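PDB 4A35: mitochondrial enolase superfamily member 1 from Homo sapiens, which catalyses the magnesium-dependent dehydration of L-fuconate to 2-keto-3-deoxy-L-fuconate, a step in L-fucose catabolism. Local coordinates for the interface of chains A and B. Sequence-based numbering; all coordinates share one arbitrary frame. Chains: chain A/B, Mitochondrial enolase superfamily member 1.

Contact 1: the interface of chains A and B. Residues chain A 57-59, 114, 307, 332; chain B 104-105.
The indole of B:Trp104 is clamped between polar groups on one face and a leucine on the other. On the first face A:Arg332 NH2 sits 3.2 Å from the centroid of the five-membered ring, a cation-pi contact with the guanidinium tipped 65° to the indole. Beside it the carboxamide of A:Gln307 is stacked at a shallow tilt over the rim of the benzo part, its OE1 3.6 Å from B:Trp104 CE3. A:Leu59 covers the opposite face with CG, and its CD1 lies 3.6 Å from B:Trp104 CE3. The indole's CZ2 edge is turned toward A:Phe57, the planes 78° apart, with A:Phe57 CE2 3.6 Å from B:Trp104 CZ2. B:Trp104 holds CG anti to the backbone N (chi1 -169°), which puts the ring on the carbonyl side, where A:Arg332 can meet both the indole face and B:Trp104 O. That carbonyl is gripped end-on: A:Arg332 NH2 and NH1 both donate to B:Trp104 O, at 2.8 and 3.0 Å, and O lies in the guanidinium plane. The indole N-H makes a weak bond to the backbone carbonyl of A:Phe57. B:Ile105 follows, packing more loosely against A:Leu114 CD1. In chain A the walls come from the end of strand 52-58 and helix 110-131 of the capping domain, and from barrel-domain loops carrying A:Gln307 and A:Arg332. A:Gln307 directly follows the magnesium ligand A:Glu306, and the centre of the patch is about 8 Å from A:His356, a predicted active-site residue.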
loop_
_atom_site.group_PDB
_atom_site.type_symbol
_atom_site.label_atom_id
_atom_site.label_comp_id
_atom_site.label_asym_id
_atom_site.label_seq_id
_atom_site.Cartn_x
_atom_site.Cartn_y
_atom_site.Cartn_z
ATOM N N PHE A 57 -12.215 4.240 -8.027
ATOM C CA PHE A 57 -13.223 4.613 -7.025
ATOM C C PHE A 57 -12.613 5.013 -5.673
ATOM O O PHE A 57 -11.673 4.366 -5.170
ATOM C CB PHE A 57 -14.131 3.408 -6.829
ATOM C CG PHE A 57 -15.103 3.470 -5.677
ATOM C CD1 PHE A 57 -16.104 4.451 -5.637
ATOM C CD2 PHE A 57 -15.010 2.566 -4.618
ATOM C CE1 PHE A 57 -17.029 4.490 -4.583
ATOM C CE2 PHE A 57 -15.922 2.620 -3.546
ATOM C CZ PHE A 57 -16.914 3.598 -3.527
ATOM N N THR A 58 -13.180 6.058 -5.084
ATOM C CA THR A 58 -12.771 6.549 -3.763
ATOM C C THR A 58 -14.030 6.867 -2.932
ATOM O O THR A 58 -15.139 6.879 -3.464
ATOM C CB THR A 58 -11.832 7.785 -3.793
ATOM O OG1 THR A 58 -12.658 8.930 -4.077
ATOM C CG2 THR A 58 -10.623 7.647 -4.779
ATOM N N LEU A 59 -13.802 7.258 -1.665
ATOM C CA LEU A 59 -14.882 7.625 -0.761
ATOM C C LEU A 59 -15.013 9.154 -0.554
ATOM O O LEU A 59 -15.716 9.586 0.354
ATOM C CB LEU A 59 -14.700 6.937 0.586
ATOM C CG LEU A 59 -14.679 5.402 0.554
ATOM C CD1 LEU A 59 -14.703 4.841 1.992
ATOM C CD2 LEU A 59 -15.807 4.852 -0.326
ATOM N N LEU A 114 -4.102 2.976 -7.475
ATOM C CA LEU A 114 -5.445 3.455 -7.856
ATOM C C LEU A 114 -5.354 4.318 -9.128
ATOM O O LEU A 114 -6.110 4.090 -10.098
ATOM C CB LEU A 114 -6.039 4.286 -6.704
ATOM C CG LEU A 114 -6.331 3.485 -5.400
ATOM C CD1 LEU A 114 -6.993 4.383 -4.395
ATOM C CD2 LEU A 114 -7.315 2.303 -5.675
ATOM N N GLN A 307 -10.010 -4.578 -0.856
ATOM C CA GLN A 307 -8.969 -3.592 -0.613
ATOM C C GLN A 307 -7.589 -4.246 -0.694
ATOM O O GLN A 307 -6.589 -3.617 -0.329
ATOM C CB GLN A 307 -9.169 -2.885 0.758
ATOM C CG GLN A 307 -10.375 -1.916 0.723
ATOM C CD GLN A 307 -10.172 -0.664 1.559
ATOM O OE1 GLN A 307 -10.885 -0.421 2.548
ATOM N NE2 GLN A 307 -9.306 0.235 1.109
ATOM N N ARG A 332 -9.066 -1.348 -7.691
ATOM C CA ARG A 332 -8.076 -1.459 -6.624
ATOM C C ARG A 332 -6.791 -2.105 -7.197
ATOM O O ARG A 332 -5.691 -1.662 -6.924
ATOM C CB ARG A 332 -8.624 -2.343 -5.482
ATOM C CG ARG A 332 -7.578 -2.542 -4.301
ATOM C CD ARG A 332 -7.143 -1.240 -3.621
ATOM N NE ARG A 332 -8.311 -0.514 -3.097
ATOM C CZ ARG A 332 -8.241 0.545 -2.297
ATOM N NH1 ARG A 332 -7.053 1.024 -1.914
ATOM N NH2 ARG A 332 -9.361 1.121 -1.847
ATOM N N TRP B 104 -9.486 4.916 2.573
ATOM C CA TRP B 104 -9.756 4.145 1.349
ATOM C C TRP B 104 -8.570 4.250 0.376
ATOM O O TRP B 104 -8.332 3.310 -0.384
ATOM C CB TRP B 104 -11.010 4.694 0.633
ATOM C CG TRP B 104 -11.505 3.793 -0.480
ATOM C CD1 TRP B 104 -11.266 3.936 -1.819
ATOM C CD2 TRP B 104 -12.321 2.637 -0.339
ATOM N NE1 TRP B 104 -11.860 2.913 -2.515
ATOM C CE2 TRP B 104 -12.552 2.122 -1.639
ATOM C CE3 TRP B 104 -12.893 1.973 0.771
ATOM C CZ2 TRP B 104 -13.245 0.923 -1.853
ATOM C CZ3 TRP B 104 -13.643 0.827 0.554
ATOM C CH2 TRP B 104 -13.849 0.334 -0.754
ATOM N N ILE B 105 -7.846 5.387 0.405
ATOM C CA ILE B 105 -6.731 5.543 -0.526
ATOM C C ILE B 105 -5.426 4.847 -0.020
ATOM O O ILE B 105 -4.422 4.859 -0.742
ATOM C CB ILE B 105 -6.505 6.959 -1.011
ATOM C CG1 ILE B 105 -5.986 7.868 0.124
ATOM C CG2 ILE B 105 -7.800 7.513 -1.739
ATOM C CD1 ILE B 105 -5.512 9.332 -0.429
#

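Contact 2: the interface of chains A and B. Residues chain A 98, 103, 154-155; chain B 29, 254, 256, 281.
The 3-10 helix 102-105 of chain A, through A:Arg103, joins loop residues A:Ser98, A:Arg154 and A:Tyr155 in facing three loops of chain B, which bring B:Met29, B:Gln254 and B:Ser281. A direct polar link runs from A:Arg103 NH1 to the side-chain amide oxygen B:Gln254 OE1, 2.9 Å long and fairly straight at 160°. The acceptor lies in the guanidinium plane, while the guanidinium and amide planes are turned 57° apart. Water 1 ties the same OE1 to A:Arg103 NH2 and to the phenol oxygen A:Tyr155 OH. Over one face of the A:Arg103 guanidinium lies the side chain of B:Met29, whose CG is 3.6 Å from A:Arg103 CZ. The methionine is bent at its last two torsions, which carries its CE methyl round to A:Arg154 NH1, 3.6 Å away. A:Ser98, itself grazing the methionine sulfur, positions both arginines: its OG accepts from A:Arg154 NH2 at 2.9 Å and from A:Arg103 NE at 3.0 Å. Two guanidinium groups are thus held in place around the thioether. The patch probably lies near the substrate pocket of chain B, as B:Gln254 directly follows B:Asn253, a likely substrate-binding residue, and B:Met29 comes shortly after the probable substrate loop B:Gly25 to B:Asp27.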
loop_
_atom_site.group_PDB
_atom_site.type_symbol
_atom_site.label_atom_id
_atom_site.label_comp_id
_atom_site.label_asym_id
_atom_site.label_seq_id
_atom_site.Cartn_x
_atom_site.Cartn_y
_atom_site.Cartn_z
ATOM N N SER A 98 6.312 0.018 -12.111
ATOM C CA SER A 98 7.695 -0.070 -11.652
ATOM C C SER A 98 8.508 1.093 -12.224
ATOM O O SER A 98 9.674 0.921 -12.604
ATOM C CB SER A 98 8.312 -1.421 -11.997
ATOM O OG SER A 98 9.428 -1.663 -11.151
ATOM N N ARG A 103 7.647 4.285 -8.290
ATOM C CA ARG A 103 7.302 3.041 -7.573
ATOM C C ARG A 103 7.592 3.187 -6.036
ATOM O O ARG A 103 6.961 2.510 -5.221
ATOM C CB ARG A 103 8.086 1.828 -8.161
ATOM C CG ARG A 103 9.586 1.834 -7.784
ATOM C CD ARG A 103 10.380 0.703 -8.475
ATOM N NE ARG A 103 9.687 -0.593 -8.395
ATOM C CZ ARG A 103 9.675 -1.377 -7.317
ATOM N NH1 ARG A 103 10.310 -1.003 -6.203
ATOM N NH2 ARG A 103 9.040 -2.540 -7.345
ATOM N N ARG A 154 5.660 -10.941 -12.728
ATOM C CA ARG A 154 6.640 -10.753 -11.652
ATOM C C ARG A 154 6.016 -11.062 -10.273
ATOM O O ARG A 154 4.891 -10.654 -9.992
ATOM C CB ARG A 154 7.296 -9.344 -11.675
ATOM C CG ARG A 154 8.379 -9.215 -10.599
ATOM C CD ARG A 154 9.378 -8.025 -10.857
ATOM N NE ARG A 154 8.691 -6.734 -10.727
ATOM C CZ ARG A 154 9.283 -5.541 -10.853
ATOM N NH1 ARG A 154 10.570 -5.459 -11.203
ATOM N NH2 ARG A 154 8.571 -4.419 -10.708
ATOM N N TYR A 155 6.769 -11.767 -9.429
ATOM C CA TYR A 155 6.409 -12.152 -8.038
ATOM C C TYR A 155 5.311 -13.232 -7.955
ATOM O O TYR A 155 4.911 -13.557 -6.845
ATOM C CB TYR A 155 6.006 -10.962 -7.180
ATOM C CG TYR A 155 7.005 -9.820 -7.191
ATOM C CD1 TYR A 155 8.381 -10.060 -7.037
ATOM C CD2 TYR A 155 6.584 -8.506 -7.381
ATOM C CE1 TYR A 155 9.304 -8.996 -7.025
ATOM C CE2 TYR A 155 7.491 -7.437 -7.356
ATOM C CZ TYR A 155 8.850 -7.687 -7.154
ATOM O OH TYR A 155 9.755 -6.630 -7.136
ATOM N N MET B 29 16.902 -1.870 -8.834
ATOM C CA MET B 29 15.499 -1.539 -9.055
ATOM C C MET B 29 15.292 -0.037 -9.367
ATOM O O MET B 29 14.557 0.302 -10.316
ATOM C CB MET B 29 14.677 -1.979 -7.820
ATOM C CG MET B 29 13.169 -1.862 -8.026
ATOM S SD MET B 29 12.486 -3.032 -9.256
ATOM C CE MET B 29 12.191 -4.482 -8.169
ATOM N N GLN B 254 14.371 -5.974 -3.990
ATOM C CA GLN B 254 13.130 -6.632 -4.450
ATOM C C GLN B 254 13.199 -7.202 -5.861
ATOM O O GLN B 254 12.162 -7.521 -6.420
ATOM C CB GLN B 254 11.914 -5.626 -4.388
ATOM C CG GLN B 254 11.875 -4.805 -3.090
ATOM C CD GLN B 254 11.030 -3.538 -3.206
ATOM O OE1 GLN B 254 10.515 -3.186 -4.279
ATOM N NE2 GLN B 254 10.925 -2.785 -2.107
ATOM N N TRP B 256 14.026 -10.059 -7.316
ATOM C CA TRP B 256 13.819 -11.444 -7.707
ATOM C C TRP B 256 12.496 -12.068 -7.363
ATOM O O TRP B 256 11.814 -11.618 -6.433
ATOM C CB TRP B 256 14.945 -12.304 -7.047
ATOM C CG TRP B 256 16.364 -11.828 -7.295
ATOM C CD1 TRP B 256 16.918 -11.474 -8.496
ATOM C CD2 TRP B 256 17.430 -11.745 -6.321
ATOM N NE1 TRP B 256 18.253 -11.126 -8.321
ATOM C CE2 TRP B 256 18.607 -11.360 -7.012
ATOM C CE3 TRP B 256 17.513 -11.991 -4.934
ATOM C CZ2 TRP B 256 19.836 -11.166 -6.351
ATOM C CZ3 TRP B 256 18.754 -11.919 -4.307
ATOM C CH2 TRP B 256 19.892 -11.462 -5.001
ATOM N N SER B 281 9.666 -9.106 -3.476
ATOM C CA SER B 281 8.591 -8.125 -3.194
ATOM C C SER B 281 8.494 -7.845 -1.654
ATOM O O SER B 281 8.435 -8.808 -0.874
ATOM C CB SER B 281 7.259 -8.633 -3.724
ATOM O OG SER B 281 6.191 -7.894 -3.152
HETATM O O HOH W 1 8.645 -4.765 -5.489
#

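Contact 3: the interface of chains A and B. Residues chain A 64-65, 68-69, 72; chain B 64-65, 68.
With SG trans to the backbone N (chi1 -166°), A:Cys68 and B:Cys68 each reach over the first turn of the opposing helix. A:Cys68 SG comes to 3.8 Å from B:Val65 CA, and its two-fold mate does the same to A:Val65. The thiols slip past each other without forming a disulfide. Helices 63-73 of the two chains run antiparallel here, and small side chains let them lie close. Near the middle the valines cross, A:Val65 CG1 standing 3.9 Å from B:Val65 CG1, while A:Val65 CG2 turns to the sulfur of B:Cys68. On the other copy, B:Val65 CG2 packs 3.7 Å from A:Ala69 CA, where the bare alanine allows close approach. Trimming A:Val65 to an alanine would probably open a gap against B:Val65 and B:Cys68 and leave the cysteine sulfur less firmly packed. The rim is polar. B:Glu64 places CG between the backbone N and carbonyl carbon (chi1 77°), and the bend at chi2 lays its carboxylate along the partner helix, OE2 facing A:Ala72 CB. Waters at both ends join the carboxylates of A:Glu64 and B:Glu64 to the backbone carbonyls of B:Cys68 and A:Cys68: water 3 stands 2.8 Å from B:Glu64 OE2 and 2.7 Å from A:Cys68 O.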
loop_
_atom_site.group_PDB
_atom_site.type_symbol
_atom_site.label_atom_id
_atom_site.label_comp_id
_atom_site.label_asym_id
_atom_site.label_seq_id
_atom_site.Cartn_x
_atom_site.Cartn_y
_atom_site.Cartn_z
ATOM N N GLU A 64 -8.588 14.014 -4.867
ATOM C CA GLU A 64 -7.641 14.995 -5.425
ATOM C C GLU A 64 -6.178 14.417 -5.405
ATOM O O GLU A 64 -5.368 14.766 -6.267
ATOM C CB GLU A 64 -7.754 16.343 -4.690
ATOM C CG GLU A 64 -7.082 16.413 -3.312
ATOM C CD GLU A 64 -7.792 15.766 -2.138
ATOM O OE1 GLU A 64 -8.752 14.990 -2.350
ATOM O OE2 GLU A 64 -7.280 15.919 -0.997
ATOM N N VAL A 65 -5.837 13.561 -4.401
ATOM C CA VAL A 65 -4.500 12.939 -4.318
ATOM C C VAL A 65 -4.312 11.935 -5.492
ATOM O O VAL A 65 -3.231 11.866 -6.148
ATOM C CB VAL A 65 -4.266 12.302 -2.910
ATOM C CG1 VAL A 65 -2.857 11.741 -2.813
ATOM C CG2 VAL A 65 -4.538 13.305 -1.780
ATOM N N CYS A 68 -3.805 13.827 -8.665
ATOM C CA CYS A 68 -2.397 14.225 -8.700
ATOM C C CYS A 68 -1.489 13.100 -9.249
ATOM O O CYS A 68 -0.597 13.336 -10.078
ATOM C CB CYS A 68 -1.943 14.627 -7.298
ATOM S SG CYS A 68 -0.369 15.510 -7.288
ATOM N N ALA A 69 -1.744 11.879 -8.782
ATOM C CA ALA A 69 -0.930 10.728 -9.174
ATOM C C ALA A 69 -1.240 10.333 -10.638
ATOM O O ALA A 69 -0.305 9.916 -11.346
ATOM C CB ALA A 69 -1.191 9.559 -8.223
ATOM N N ALA A 72 0.935 12.531 -12.568
ATOM C CA ALA A 72 2.325 12.042 -12.511
ATOM C C ALA A 72 2.554 10.906 -13.497
ATOM O O ALA A 72 3.670 10.757 -14.012
ATOM C CB ALA A 72 2.675 11.595 -11.077
ATOM N N GLU B 64 5.291 15.448 -5.217
ATOM C CA GLU B 64 4.134 16.353 -5.305
ATOM C C GLU B 64 2.818 15.606 -4.871
ATOM O O GLU B 64 1.899 16.237 -4.345
ATOM C CB GLU B 64 4.027 16.969 -6.712
ATOM C CG GLU B 64 3.450 16.054 -7.802
ATOM C CD GLU B 64 4.351 14.985 -8.388
ATOM O OE1 GLU B 64 5.429 14.706 -7.815
ATOM O OE2 GLU B 64 3.898 14.310 -9.350
ATOM N N VAL B 65 2.723 14.271 -5.125
ATOM C CA VAL B 65 1.544 13.476 -4.723
ATOM C C VAL B 65 1.479 13.377 -3.172
ATOM O O VAL B 65 0.392 13.507 -2.538
ATOM C CB VAL B 65 1.537 12.086 -5.438
ATOM C CG1 VAL B 65 0.277 11.316 -5.079
ATOM C CG2 VAL B 65 1.681 12.228 -6.960
ATOM N N CYS B 68 0.395 16.657 -1.769
ATOM C CA CYS B 68 -1.064 16.706 -1.887
ATOM C C CYS B 68 -1.766 15.992 -0.709
ATOM O O CYS B 68 -2.741 16.499 -0.135
ATOM C CB CYS B 68 -1.492 16.076 -3.211
ATOM S SG CYS B 68 -3.205 16.439 -3.648
HETATM O O HOH W 2 -5.118 17.653 -0.790
HETATM O O HOH W 3 1.454 15.093 -10.419
#

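Contact 4: the interface of chains A and B. Residues chain A 254, 256-257, 280-281; chain B 153-155, 157.
Barrel-domain loops of chain A, carrying A:Gln254 to A:Asp257 and A:Thr280 to A:Ser281, receive the loop of chain B that holds B:Tyr155 and B:Thr157. A:Asp257 reaches across with both carboxylate oxygens. Its OD1 takes the backbone N-H of B:Tyr155 at 2.8 Å from above the carboxylate plane, and OD2 takes the hydroxyl B:Thr157 OG1 at 2.6 Å on the anti side. Gripped by two donors, one at each oxygen, the carboxylate is likely to be restrained from turning. The B:Tyr155 ring is sandwiched: A:Ser281 CB stands over its centre, 3.5 Å from the centroid, and B:Arg154 CG covers the other face. Carbonyl oxygens of A:Gln254 and A:Trp256 lie at its edge, in plane. The phenol OH donates to A:Gln254 O at 2.7 Å, and water 4 links it to the side-chain oxygen of that glutamine. A phenylalanine at B:Tyr155 would probably leave A:Gln254 O and water 4 without their phenol partner. Beside the CD1 edge of the ring, A:Thr280 OG1 donates to A:Trp256 O (2.6 Å), tying the two chain A loops together. The site fastens a loop of one subunit onto the other's barrel domain and may steady the chain A loop that follows the magnesium ligand A:Asp251.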
loop_
_atom_site.group_PDB
_atom_site.type_symbol
_atom_site.label_atom_id
_atom_site.label_comp_id
_atom_site.label_asym_id
_atom_site.label_seq_id
_atom_site.Cartn_x
_atom_site.Cartn_y
_atom_site.Cartn_z
ATOM N N GLN A 254 -13.139 -5.031 7.757
ATOM C CA GLN A 254 -11.827 -5.013 8.436
ATOM C C GLN A 254 -11.877 -4.611 9.904
ATOM O O GLN A 254 -10.838 -4.313 10.471
ATOM C CB GLN A 254 -10.833 -4.035 7.694
ATOM C CG GLN A 254 -10.869 -4.181 6.166
ATOM C CD GLN A 254 -10.302 -2.968 5.433
ATOM O OE1 GLN A 254 -9.941 -1.944 6.035
ATOM N NE2 GLN A 254 -10.274 -3.033 4.099
ATOM N N TRP A 256 -12.219 -6.095 12.845
ATOM C CA TRP A 256 -11.769 -6.883 13.980
ATOM C C TRP A 256 -10.328 -7.310 13.996
ATOM O O TRP A 256 -9.687 -7.393 12.941
ATOM C CB TRP A 256 -12.654 -8.169 14.055
ATOM C CG TRP A 256 -14.153 -7.933 14.059
ATOM C CD1 TRP A 256 -14.847 -7.042 14.834
ATOM C CD2 TRP A 256 -15.146 -8.670 13.309
ATOM N NE1 TRP A 256 -16.208 -7.145 14.575
ATOM C CE2 TRP A 256 -16.420 -8.188 13.703
ATOM C CE3 TRP A 256 -15.084 -9.717 12.364
ATOM C CZ2 TRP A 256 -17.615 -8.683 13.145
ATOM C CZ3 TRP A 256 -16.269 -10.287 11.908
ATOM C CH2 TRP A 256 -17.520 -9.741 12.258
ATOM N N ASP A 257 -9.798 -7.534 15.233
ATOM C CA ASP A 257 -8.543 -8.228 15.448
ATOM C C ASP A 257 -8.863 -9.728 15.265
ATOM O O ASP A 257 -10.046 -10.103 15.196
ATOM C CB ASP A 257 -7.912 -7.895 16.823
ATOM C CG ASP A 257 -7.323 -6.480 16.867
ATOM O OD1 ASP A 257 -7.447 -5.737 15.853
ATOM O OD2 ASP A 257 -6.732 -6.127 17.890
ATOM N N THR A 280 -10.826 -8.970 9.057
ATOM C CA THR A 280 -9.739 -8.207 9.668
ATOM C C THR A 280 -9.028 -7.401 8.570
ATOM O O THR A 280 -9.557 -7.305 7.429
ATOM C CB THR A 280 -8.792 -9.146 10.469
ATOM O OG1 THR A 280 -7.975 -8.340 11.290
ATOM C CG2 THR A 280 -7.907 -10.079 9.560
ATOM N N SER A 281 -7.884 -6.824 8.929
ATOM C CA SER A 281 -7.007 -6.026 8.038
ATOM C C SER A 281 -6.864 -6.724 6.641
ATOM O O SER A 281 -6.563 -7.927 6.602
ATOM C CB SER A 281 -5.641 -5.832 8.675
ATOM O OG SER A 281 -4.704 -5.398 7.701
ATOM N N PHE B 153 -2.589 -0.414 18.753
ATOM C CA PHE B 153 -2.389 -1.859 18.753
ATOM C C PHE B 153 -3.373 -2.577 17.832
ATOM O O PHE B 153 -3.326 -3.806 17.761
ATOM C CB PHE B 153 -2.487 -2.449 20.169
ATOM C CG PHE B 153 -1.311 -2.057 21.037
ATOM C CD1 PHE B 153 -1.291 -0.821 21.699
ATOM C CD2 PHE B 153 -0.231 -2.915 21.200
ATOM C CE1 PHE B 153 -0.219 -0.470 22.516
ATOM C CE2 PHE B 153 0.835 -2.578 22.051
ATOM C CZ PHE B 153 0.848 -1.355 22.681
ATOM N N ARG B 154 -4.230 -1.837 17.102
ATOM C CA ARG B 154 -5.153 -2.538 16.201
ATOM C C ARG B 154 -4.388 -3.489 15.254
ATOM O O ARG B 154 -3.350 -3.121 14.707
ATOM C CB ARG B 154 -6.075 -1.569 15.411
ATOM C CG ARG B 154 -7.086 -2.336 14.553
ATOM C CD ARG B 154 -8.316 -1.461 14.104
ATOM N NE ARG B 154 -7.891 -0.409 13.172
ATOM C CZ ARG B 154 -8.715 0.469 12.589
ATOM N NH1 ARG B 154 -10.014 0.489 12.904
ATOM N NH2 ARG B 154 -8.232 1.387 11.746
ATOM N N TYR B 155 -4.927 -4.692 15.063
ATOM C CA TYR B 155 -4.405 -5.761 14.170
ATOM C C TYR B 155 -3.111 -6.425 14.683
ATOM O O TYR B 155 -2.580 -7.270 13.973
ATOM C CB TYR B 155 -4.188 -5.284 12.741
ATOM C CG TYR B 155 -5.392 -4.595 12.125
ATOM C CD1 TYR B 155 -6.679 -5.146 12.242
ATOM C CD2 TYR B 155 -5.254 -3.384 11.451
ATOM C CE1 TYR B 155 -7.792 -4.517 11.650
ATOM C CE2 TYR B 155 -6.350 -2.756 10.845
ATOM C CZ TYR B 155 -7.616 -3.340 10.929
ATOM O OH TYR B 155 -8.709 -2.716 10.335
ATOM N N THR B 157 -2.800 -7.035 18.470
ATOM C CA THR B 157 -3.033 -7.579 19.829
ATOM C C THR B 157 -2.947 -9.125 19.892
ATOM O O THR B 157 -2.770 -9.659 20.969
ATOM C CB THR B 157 -4.430 -7.149 20.364
ATOM O OG1 THR B 157 -5.435 -7.688 19.490
ATOM C CG2 THR B 157 -4.564 -5.642 20.474
HETATM O O HOH W 4 -7.881 -2.057 7.824
#

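Contacts 1 and 3 are neighbours, their C-alpha centres about 14 Å apart, whereas contact 2 lies about 22 Å from contact 1 and contact 4 about 29 Å from contact 3. The 3-10 helix 102-105 serves contacts 1 and 2, with chain roles exchanged. A:Arg154 and A:Tyr155 of contact 2 recur as B:Arg154 and B:Tyr155 in contact 4, and B:Gln254, B:Trp256 and B:Ser281 as A:Gln254, A:Trp256 and A:Ser281. Contact 3 pairs helix 63-73 with its own copy. Together they make an extensive two-fold interface, consistent with a functional dimer, though the structure alone does not prove one.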